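PDB 4IVF: putative uncharacterized protein from Lodderomyces elongisporus, which binds two molecules of glutathione per subunit and, as a member of the glutathione S-transferase superfamily, probably acts as a glutathione-dependent transferase. Local coordinates for residues F[20-25]-F[81-86]; F[93-97]-F[170-176]; F[125-130]-F[189-193]. All coordinates share one frame; numbering follows the deposited sequence.

Interaction 1: F[20-25]-F[81-86]; sequences KISIFL and ILQYLA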
loop_
_atom_site.group_PDB
_atom_site.type_symbol
_atom_site.label_atom_id
_atom_site.label_comp_id
_atom_site.label_asym_id
_atom_site.label_seq_id
_atom_site.Cartn_x
_atom_site.Cartn_y
_atom_site.Cartn_z
ATOM N N LYS F 20 -1.128 -11.993 -7.645
ATOM C CA LYS F 20 0.092 -11.586 -6.953
ATOM C C LYS F 20 0.528 -12.675 -5.994
ATOM O O LYS F 20 1.697 -13.060 -5.950
ATOM C CB LYS F 20 -0.129 -10.313 -6.144
ATOM C CG LYS F 20 -0.285 -9.032 -6.934
ATOM C CD LYS F 20 -0.415 -7.910 -5.932
ATOM C CE LYS F 20 -1.029 -6.646 -6.478
ATOM N NZ LYS F 20 -1.269 -5.704 -5.324
ATOM N N ILE F 21 -0.432 -13.179 -5.230
ATOM C CA ILE F 21 -0.138 -14.141 -4.189
ATOM C C ILE F 21 0.064 -15.538 -4.765
ATOM O O ILE F 21 0.986 -16.246 -4.365
ATOM C CB ILE F 21 -1.231 -14.150 -3.088
ATOM C CG1 ILE F 21 -1.433 -12.739 -2.525
ATOM C CG2 ILE F 21 -0.864 -15.113 -1.985
ATOM C CD1 ILE F 21 -0.150 -11.941 -2.358
ATOM N N SER F 22 -0.774 -15.934 -5.718
ATOM C CA SER F 22 -0.636 -17.280 -6.274
ATOM C C SER F 22 0.666 -17.411 -7.073
ATOM O O SER F 22 1.338 -18.437 -7.008
ATOM C CB SER F 22 -1.844 -17.674 -7.123
ATOM O OG SER F 22 -1.948 -16.886 -8.300
ATOM N N ILE F 23 1.016 -16.372 -7.820
ATOM C CA ILE F 23 2.323 -16.328 -8.477
ATOM C C ILE F 23 3.488 -16.395 -7.471
ATOM O O ILE F 23 4.430 -17.165 -7.663
ATOM C CB ILE F 23 2.481 -15.081 -9.362
ATOM C CG1 ILE F 23 1.541 -15.167 -10.569
ATOM C CG2 ILE F 23 3.932 -14.942 -9.837
ATOM C CD1 ILE F 23 1.410 -13.883 -11.318
ATOM N N PHE F 24 3.438 -15.604 -6.402
ATOM C CA PHE F 24 4.568 -15.619 -5.470
ATOM C C PHE F 24 4.709 -16.955 -4.758
ATOM O O PHE F 24 5.823 -17.441 -4.570
ATOM C CB PHE F 24 4.533 -14.481 -4.452
ATOM C CG PHE F 24 5.879 -14.171 -3.878
ATOM C CD1 PHE F 24 6.991 -14.092 -4.711
ATOM C CD2 PHE F 24 6.047 -13.963 -2.523
ATOM C CE1 PHE F 24 8.256 -13.816 -4.193
ATOM C CE2 PHE F 24 7.295 -13.686 -1.995
ATOM C CZ PHE F 24 8.412 -13.610 -2.834
ATOM N N LEU F 25 3.580 -17.552 -4.376
ATOM C CA LEU F 25 3.604 -18.875 -3.767
ATOM C C LEU F 25 4.249 -19.898 -4.704
ATOM O O LEU F 25 5.049 -20.726 -4.269
ATOM C CB LEU F 25 2.195 -19.323 -3.361
ATOM C CG LEU F 25 1.547 -18.576 -2.188
ATOM C CD1 LEU F 25 0.049 -18.896 -2.092
ATOM C CD2 LEU F 25 2.244 -18.916 -0.873
ATOM N N ILE F 81 0.945 -9.600 2.769
ATOM C CA ILE F 81 1.078 -11.029 2.505
ATOM C C ILE F 81 2.370 -11.308 1.762
ATOM O O ILE F 81 3.081 -12.267 2.074
ATOM C CB ILE F 81 -0.101 -11.572 1.671
ATOM C CG1 ILE F 81 -1.425 -11.324 2.389
ATOM C CG2 ILE F 81 0.095 -13.066 1.364
ATOM C CD1 ILE F 81 -2.638 -11.797 1.593
ATOM N N LEU F 82 2.675 -10.469 0.777
ATOM C CA LEU F 82 3.921 -10.619 0.020
ATOM C C LEU F 82 5.138 -10.480 0.919
ATOM O O LEU F 82 6.021 -11.329 0.889
ATOM C CB LEU F 82 3.990 -9.641 -1.161
ATOM C CG LEU F 82 3.038 -10.059 -2.289
ATOM C CD1 LEU F 82 2.821 -8.968 -3.339
ATOM C CD2 LEU F 82 3.489 -11.370 -2.920
ATOM N N GLN F 83 5.158 -9.424 1.733
ATOM C CA GLN F 83 6.263 -9.152 2.654
ATOM C C GLN F 83 6.434 -10.321 3.622
ATOM O O GLN F 83 7.556 -10.767 3.889
ATOM C CB GLN F 83 6.009 -7.834 3.409
ATOM C CG GLN F 83 7.223 -7.172 4.029
ATOM C CD GLN F 83 8.415 -7.009 3.069
ATOM O OE1 GLN F 83 8.282 -6.477 1.962
ATOM N NE2 GLN F 83 9.589 -7.461 3.508
ATOM N N TYR F 84 5.309 -10.825 4.125
ATOM C CA TYR F 84 5.313 -11.970 5.028
ATOM C C TYR F 84 5.947 -13.215 4.404
ATOM O O TYR F 84 6.817 -13.830 5.008
ATOM C CB TYR F 84 3.894 -12.308 5.531
ATOM C CG TYR F 84 3.870 -13.645 6.253
ATOM C CD1 TYR F 84 4.364 -13.769 7.550
ATOM C CD2 TYR F 84 3.410 -14.790 5.612
ATOM C CE1 TYR F 84 4.387 -15.003 8.190
ATOM C CE2 TYR F 84 3.430 -16.018 6.239
ATOM C CZ TYR F 84 3.910 -16.121 7.525
ATOM O OH TYR F 84 3.913 -17.357 8.134
ATOM N N LEU F 85 5.490 -13.592 3.212
ATOM C CA LEU F 85 6.019 -14.763 2.505
ATOM C C LEU F 85 7.515 -14.644 2.191
ATOM O O LEU F 85 8.271 -15.624 2.268
ATOM C CB LEU F 85 5.234 -15.007 1.210
ATOM C CG LEU F 85 3.761 -15.396 1.384
ATOM C CD1 LEU F 85 3.008 -15.327 0.042
ATOM C CD2 LEU F 85 3.613 -16.778 2.029
ATOM N N ALA F 86 7.937 -13.444 1.819
ATOM C CA ALA F 86 9.328 -13.227 1.492
ATOM C C ALA F 86 10.175 -13.344 2.759
ATOM O O ALA F 86 11.187 -14.037 2.761
ATOM C CB ALA F 86 9.508 -11.877 0.822
#
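Phe-24 and Ile-21, on one helix, receive Leu-82 of the other between them, a compact example of how two nearly parallel helices mesh. The short segments 20-25 and 81-86 run 10.5 Å apart at an angle of 10°, far enough for a layer of branched side chains to fill the space, and no hydrogen bond crosses it. Leu-82 is the central bump: its CD2 methyl presses on Phe-24 CB at 3.6 Å, while its CG lies 3.7 Å from the CD1 methyl of Ile-21. With chi1 at -158°, the Phe-24 ring swings anti to its own amide nitrogen and reaches across to the other helix. There its rim settles against the next turn, CE2 lying 4.0 Å from Ala-86 CB, where the small methyl lets the ring come close to the helix backbone. Ala-86 N lies in the ring plane, at the edge. Leu-85 CB sits at the CD2 edge of the ring, while Leu-85 CD1 comes within 3.8 Å of Leu-25 CD2, the two leucines crossing nearly at right angles. Ile-81 closes the row with CG2 on Ile-21 CD1. Ile-61 of strand 60-63 underlies both isoleucines, and Val-176 of helix 176-185 touches Phe-24 and Leu-82. Such a pair of helices, 16-27 and 78-89, packed against the sheet belongs to the thioredoxin-like N-terminal domain of glutathione transferases.

Interaction 2: F[93-97]-F[170-176]; sequences HKFSY and VGDRYTV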
loop_
_atom_site.group_PDB
_atom_site.type_symbol
_atom_site.label_atom_id
_atom_site.label_comp_id
_atom_site.label_asym_id
_atom_site.label_seq_id
_atom_site.Cartn_x
_atom_site.Cartn_y
_atom_site.Cartn_z
ATOM N N HIS F 93 17.174 -15.478 0.040
ATOM C CA HIS F 93 17.267 -14.204 -0.676
ATOM C C HIS F 93 17.366 -14.365 -2.190
ATOM O O HIS F 93 18.073 -13.610 -2.859
ATOM C CB HIS F 93 18.433 -13.367 -0.132
ATOM C CG HIS F 93 18.263 -12.993 1.305
ATOM N ND1 HIS F 93 19.189 -13.309 2.272
ATOM C CD2 HIS F 93 17.251 -12.361 1.946
ATOM C CE1 HIS F 93 18.765 -12.872 3.444
ATOM N NE2 HIS F 93 17.592 -12.293 3.274
ATOM N N LYS F 94 16.650 -15.354 -2.721
ATOM C CA LYS F 94 16.582 -15.576 -4.160
ATOM C C LYS F 94 15.643 -14.572 -4.830
ATOM O O LYS F 94 15.726 -14.329 -6.032
ATOM C CB LYS F 94 16.118 -17.004 -4.459
ATOM C CG LYS F 94 17.170 -18.071 -4.189
ATOM C CD LYS F 94 16.722 -19.432 -4.716
ATOM C CE LYS F 94 17.805 -20.497 -4.551
ATOM N NZ LYS F 94 18.032 -20.854 -3.122
ATOM N N PHE F 95 14.752 -13.991 -4.042
ATOM C CA PHE F 95 13.748 -13.075 -4.559
ATOM C C PHE F 95 13.520 -11.949 -3.571
ATOM O O PHE F 95 12.422 -11.400 -3.491
ATOM C CB PHE F 95 12.422 -13.814 -4.806
ATOM C CG PHE F 95 12.539 -14.963 -5.761
ATOM C CD1 PHE F 95 12.535 -14.745 -7.128
ATOM C CD2 PHE F 95 12.656 -16.260 -5.294
ATOM C CE1 PHE F 95 12.645 -15.806 -8.013
ATOM C CE2 PHE F 95 12.774 -17.325 -6.173
ATOM C CZ PHE F 95 12.767 -17.099 -7.531
ATOM N N SER F 96 14.550 -11.630 -2.800
ATOM C CA SER F 96 14.456 -10.605 -1.763
ATOM C C SER F 96 15.846 -10.250 -1.302
ATOM O O SER F 96 16.809 -10.959 -1.590
ATOM C CB SER F 96 13.622 -11.094 -0.564
ATOM O OG SER F 96 14.196 -12.248 0.034
ATOM N N TYR F 97 15.951 -9.145 -0.582
ATOM C CA TYR F 97 17.235 -8.677 -0.089
ATOM C C TYR F 97 17.281 -8.803 1.423
ATOM O O TYR F 97 16.240 -8.825 2.067
ATOM C CB TYR F 97 17.446 -7.230 -0.513
ATOM C CG TYR F 97 17.709 -7.106 -1.988
ATOM C CD1 TYR F 97 19.001 -7.227 -2.487
ATOM C CD2 TYR F 97 16.667 -6.891 -2.889
ATOM C CE1 TYR F 97 19.255 -7.130 -3.823
ATOM C CE2 TYR F 97 16.913 -6.794 -4.237
ATOM C CZ TYR F 97 18.218 -6.908 -4.701
ATOM O OH TYR F 97 18.493 -6.815 -6.049
ATOM N N VAL F 170 14.408 -3.768 -8.702
ATOM C CA VAL F 170 15.485 -3.537 -7.734
ATOM C C VAL F 170 16.650 -4.504 -7.903
ATOM O O VAL F 170 16.489 -5.718 -7.776
ATOM C CB VAL F 170 14.990 -3.598 -6.273
ATOM C CG1 VAL F 170 16.128 -3.280 -5.321
ATOM C CG2 VAL F 170 13.848 -2.633 -6.052
ATOM N N GLY F 171 17.827 -3.951 -8.189
ATOM C CA GLY F 171 19.056 -4.722 -8.260
ATOM C C GLY F 171 19.109 -5.830 -9.297
ATOM O O GLY F 171 18.740 -5.634 -10.459
ATOM N N ASP F 172 19.565 -7.002 -8.866
ATOM C CA ASP F 172 19.801 -8.134 -9.757
ATOM C C ASP F 172 18.823 -9.292 -9.561
ATOM O O ASP F 172 19.115 -10.426 -9.912
ATOM C CB ASP F 172 21.228 -8.652 -9.558
ATOM C CG ASP F 172 21.491 -9.118 -8.127
ATOM O OD1 ASP F 172 20.699 -8.780 -7.221
ATOM O OD2 ASP F 172 22.502 -9.821 -7.906
ATOM N N ARG F 173 17.663 -9.025 -8.994
ATOM C CA ARG F 173 16.720 -10.114 -8.795
ATOM C C ARG F 173 15.285 -9.615 -8.824
ATOM O O ARG F 173 15.018 -8.453 -8.528
ATOM C CB ARG F 173 17.017 -10.847 -7.478
ATOM C CG ARG F 173 16.601 -10.086 -6.221
ATOM C CD ARG F 173 17.436 -10.489 -5.004
ATOM N NE ARG F 173 18.843 -10.181 -5.235
ATOM C CZ ARG F 173 19.820 -10.355 -4.351
ATOM N NH1 ARG F 173 19.565 -10.829 -3.136
ATOM N NH2 ARG F 173 21.064 -10.043 -4.693
ATOM N N TYR F 174 14.364 -10.492 -9.204
ATOM C CA TYR F 174 12.945 -10.203 -9.017
ATOM C C TYR F 174 12.654 -10.176 -7.528
ATOM O O TYR F 174 13.182 -10.980 -6.766
ATOM C CB TYR F 174 12.065 -11.258 -9.689
ATOM C CG TYR F 174 12.128 -11.246 -11.197
ATOM C CD1 TYR F 174 11.726 -10.126 -11.918
ATOM C CD2 TYR F 174 12.574 -12.362 -11.906
ATOM C CE1 TYR F 174 11.774 -10.112 -13.305
ATOM C CE2 TYR F 174 12.629 -12.355 -13.293
ATOM C CZ TYR F 174 12.223 -11.227 -13.982
ATOM O OH TYR F 174 12.257 -11.208 -15.354
ATOM N N THR F 175 11.848 -9.217 -7.109
ATOM C CA THR F 175 11.404 -9.141 -5.732
ATOM C C THR F 175 9.874 -9.109 -5.698
ATOM O O THR F 175 9.219 -9.208 -6.747
ATOM C CB THR F 175 11.938 -7.873 -5.055
ATOM O OG1 THR F 175 11.521 -6.723 -5.810
ATOM C CG2 THR F 175 13.471 -7.917 -4.962
ATOM N N VAL F 176 9.306 -8.946 -4.503
ATOM C CA VAL F 176 7.853 -8.886 -4.368
ATOM C C VAL F 176 7.311 -7.665 -5.113
ATOM O O VAL F 176 6.158 -7.642 -5.525
ATOM C CB VAL F 176 7.389 -8.851 -2.878
ATOM C CG1 VAL F 176 7.628 -10.192 -2.194
ATOM C CG2 VAL F 176 8.086 -7.736 -2.114
HETATM O O HOH W 1 11.061 -9.425 -2.281
#
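Tyr-97 and Arg-173 form the first shell, a tyrosine ring covered on one face by a flat guanidinium. The two planes are inclined by 21° with centres 4.0 Å apart, and Arg-173 CZ sits 3.3 Å from Tyr-97 CE1, as in a cation-pi stack. The arginine chain bends at chi3 (61°), which folds the guanidinium back over the ring while CD makes a CH-pi contact with the same face.

Both partners are fixed at their polar ends. The Tyr-97 hydroxyl donates to Val-170 O at 2.9 Å, approaching from above the carbonyl plane, and accepts a weak bond from Asp-172 N. It thus bridges the first and third residues of the type II' turn running from Val-170 to Arg-173, whose Gly-171 lies against the hydroxyl with a positive phi. Arg-173 NH1 donates to Ser-96 O at 3.2 Å, tying the guanidinium to the backbone just before Tyr-97. Arg-173 also grips Asp-172 OD1 side-on: NH2, 2.8 Å from OD1, meets its syn lone pair, and NE comes from above the carboxylate plane. The salt bridge, with the Ser-96 bond, fixes the rotation of the guanidinium over the ring.

Farther out, the two backbones touch through a CA-H...O contact from Thr-175 CA to Phe-95 O, and a water bridges Phe-95 O and Val-176 N. Asp-90 takes the Phe-95 amide and the Ser-96 hydroxyl, bracing the first loop. In the second, Thr-175 occupies the N-cap of helix 176-185: Asp-178 OD1 accepts from Thr-175 N, and Thr-175 OG1 bonds weakly to Ala-177 N. The pattern is consistent with the N-capping box known at this helix in the C-terminal domain of glutathione transferases, here latched to the interdomain linker.

Interaction 3: F[125-130]-F[189-193]; sequences ANHFVF and SRLEI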
loop_
_atom_site.group_PDB
_atom_site.type_symbol
_atom_site.label_atom_id
_atom_site.label_comp_id
_atom_site.label_asym_id
_atom_site.label_seq_id
_atom_site.Cartn_x
_atom_site.Cartn_y
_atom_site.Cartn_z
ATOM N N ALA F 125 -10.104 2.785 -12.895
ATOM C CA ALA F 125 -10.281 2.783 -14.338
ATOM C C ALA F 125 -11.119 1.581 -14.761
ATOM O O ALA F 125 -12.031 1.702 -15.575
ATOM C CB ALA F 125 -8.919 2.778 -15.047
ATOM N N ASN F 126 -10.793 0.423 -14.201
ATOM C CA ASN F 126 -11.522 -0.794 -14.492
ATOM C C ASN F 126 -12.977 -0.626 -14.074
ATOM O O ASN F 126 -13.891 -1.037 -14.794
ATOM C CB ASN F 126 -10.898 -1.980 -13.760
ATOM C CG ASN F 126 -9.734 -2.588 -14.517
ATOM O OD1 ASN F 126 -9.364 -2.117 -15.593
ATOM N ND2 ASN F 126 -9.138 -3.637 -13.948
ATOM N N HIS F 127 -13.191 0.001 -12.923
ATOM C CA HIS F 127 -14.559 0.244 -12.488
ATOM C C HIS F 127 -15.331 1.125 -13.470
ATOM O O HIS F 127 -16.452 0.808 -13.829
ATOM C CB HIS F 127 -14.636 0.856 -11.089
ATOM C CG HIS F 127 -16.007 1.346 -10.748
ATOM N ND1 HIS F 127 -17.020 0.499 -10.352
ATOM C CD2 HIS F 127 -16.551 2.586 -10.801
ATOM C CE1 HIS F 127 -18.123 1.199 -10.153
ATOM N NE2 HIS F 127 -17.864 2.468 -10.409
ATOM N N PHE F 128 -14.726 2.222 -13.915
ATOM C CA PHE F 128 -15.444 3.174 -14.763
ATOM C C PHE F 128 -15.719 2.654 -16.164
ATOM O O PHE F 128 -16.635 3.112 -16.844
ATOM C CB PHE F 128 -14.755 4.540 -14.783
ATOM C CG PHE F 128 -15.057 5.365 -13.564
ATOM C CD1 PHE F 128 -16.227 6.111 -13.489
ATOM C CD2 PHE F 128 -14.202 5.360 -12.473
ATOM C CE1 PHE F 128 -16.527 6.856 -12.365
ATOM C CE2 PHE F 128 -14.498 6.103 -11.335
ATOM C CZ PHE F 128 -15.667 6.856 -11.287
ATOM N N VAL F 129 -14.948 1.659 -16.567
ATOM C CA VAL F 129 -15.070 1.102 -17.896
ATOM C C VAL F 129 -15.994 -0.113 -17.915
ATOM O O VAL F 129 -16.817 -0.245 -18.813
ATOM C CB VAL F 129 -13.674 0.722 -18.465
ATOM C CG1 VAL F 129 -13.817 -0.221 -19.646
ATOM C CG2 VAL F 129 -12.898 1.977 -18.862
ATOM N N PHE F 130 -15.853 -0.996 -16.928
ATOM C CA PHE F 130 -16.542 -2.290 -16.945
ATOM C C PHE F 130 -17.709 -2.436 -15.978
ATOM O O PHE F 130 -18.606 -3.214 -16.245
ATOM C CB PHE F 130 -15.575 -3.433 -16.656
ATOM C CG PHE F 130 -14.425 -3.493 -17.596
ATOM C CD1 PHE F 130 -14.610 -3.891 -18.906
ATOM C CD2 PHE F 130 -13.149 -3.150 -17.170
ATOM C CE1 PHE F 130 -13.555 -3.945 -19.784
ATOM C CE2 PHE F 130 -12.081 -3.201 -18.049
ATOM C CZ PHE F 130 -12.286 -3.600 -19.361
ATOM N N SER F 189 -4.297 -5.279 -20.892
ATOM C CA SER F 189 -4.863 -5.653 -22.177
ATOM C C SER F 189 -6.374 -5.423 -22.231
ATOM O O SER F 189 -6.901 -5.093 -23.288
ATOM C CB SER F 189 -4.540 -7.109 -22.506
ATOM O OG SER F 189 -5.123 -7.982 -21.550
ATOM N N ARG F 190 -7.066 -5.584 -21.102
ATOM C CA ARG F 190 -8.513 -5.362 -21.064
ATOM C C ARG F 190 -8.886 -3.914 -21.387
ATOM O O ARG F 190 -9.957 -3.645 -21.969
ATOM C CB ARG F 190 -9.109 -5.770 -19.712
ATOM C CG ARG F 190 -9.012 -7.258 -19.423
ATOM C CD ARG F 190 -9.895 -7.671 -18.251
ATOM N NE ARG F 190 -9.796 -9.106 -17.988
ATOM C CZ ARG F 190 -10.539 -9.758 -17.097
ATOM N NH1 ARG F 190 -11.435 -9.097 -16.376
ATOM N NH2 ARG F 190 -10.399 -11.071 -16.936
ATOM N N LEU F 191 -8.006 -2.989 -21.013
ATOM C CA LEU F 191 -8.204 -1.574 -21.318
ATOM C C LEU F 191 -7.606 -1.187 -22.680
ATOM O O LEU F 191 -7.556 -0.012 -23.032
ATOM C CB LEU F 191 -7.586 -0.697 -20.232
ATOM C CG LEU F 191 -8.074 -0.874 -18.790
ATOM C CD1 LEU F 191 -7.125 -0.144 -17.840
ATOM C CD2 LEU F 191 -9.527 -0.397 -18.603
ATOM N N GLU F 192 -7.159 -2.178 -23.441
ATOM C CA GLU F 192 -6.470 -1.926 -24.710
ATOM C C GLU F 192 -5.238 -1.033 -24.550
ATOM O O GLU F 192 -4.857 -0.301 -25.458
ATOM C CB GLU F 192 -7.429 -1.382 -25.773
ATOM C CG GLU F 192 -8.523 -2.358 -26.067
ATOM C CD GLU F 192 -9.442 -1.947 -27.189
ATOM O OE1 GLU F 192 -9.552 -0.749 -27.522
ATOM O OE2 GLU F 192 -10.079 -2.856 -27.737
ATOM N N ILE F 193 -4.618 -1.104 -23.380
ATOM C CA ILE F 193 -3.345 -0.442 -23.166
ATOM C C ILE F 193 -2.211 -1.432 -23.437
ATOM O O ILE F 193 -2.034 -2.417 -22.719
ATOM C CB ILE F 193 -3.241 0.124 -21.746
ATOM C CG1 ILE F 193 -4.236 1.268 -21.571
ATOM C CG2 ILE F 193 -1.838 0.629 -21.471
ATOM C CD1 ILE F 193 -4.395 1.708 -20.110
#
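The backbones of Asn-126 and Leu-191 come closest here, at 7.6 Å between CA atoms, where the last turns of helix 102-131, widened by a pi-type turn at 127-130, face the loop 189-193. Both segments belong to the all-helical C-terminal domain of the glutathione transferase fold, and the contact illustrates how one leucine can seat a loop on a long helix without any hydrogen bond between them.

Leu-191 is that leucine. With chi1 at -58°, its CG lies anti to the carbonyl carbon, and the branched end reaches into a shallow hollow formed by Ala-125, Asn-126, Val-129 and Phe-130. Its CD2 methyl does most of the touching, lying 3.8 Å from Phe-130 CE2 and 4.1 Å from Val-129 CG2. Leu-191 CD1 turns toward the previous helical turn and approaches Ala-125 CB more loosely, at 4.4 Å. The Asn-126 side chain crosses the leucine at about a right angle and brings OD1 against its branched end.

Phe-130 extends the contact to Arg-190. Its CZ lies 3.9 Å from Arg-190 CB, while the rest of the arginine runs on, extended, away from the helix. Val-129 CG1 covers one face of the phenylalanine ring, and Phe-230, probably of a C-terminal tag remnant, meets the ring at a steep angle. Ile-144 of helix 137-159 touches both Ala-125 and Leu-191, linking the site to the neighbouring helix. His-127, on another side of the same turn, touches glutathione and bonds through NE2 to Tyr-138 of the second subunit.

Two oxygens complete the contact without hydrogen bonding across it: Arg-190 O meets the rim of the Phe-130 ring near its plane, 3.5 Å from CZ, and Asn-126 OD1 lies 3.5 Å from Leu-191 CD2.

How the interactions relate
Interaction 1 lies wholly in the thioredoxin-like N-terminal domain, and the chain closes it before interactions 2 and 3 open. Those two interleave: 93-97, 125-130, 170-176 and 189-193 alternate along the sequence. Interactions 1 and 2 have centres 13 Å apart and touch directly, Val-176 at the start of helix 176-185 packing on Phe-24, Leu-82 and Ala-86, so the two domains meet there. Interaction 3 is remote, its centre 25 Å from that of interaction 1 and 30 Å from that of interaction 2, on the opposite side of the chain's centre from the latter. Helices 102-131 and 176-185 span the distance between, past the bound glutathione.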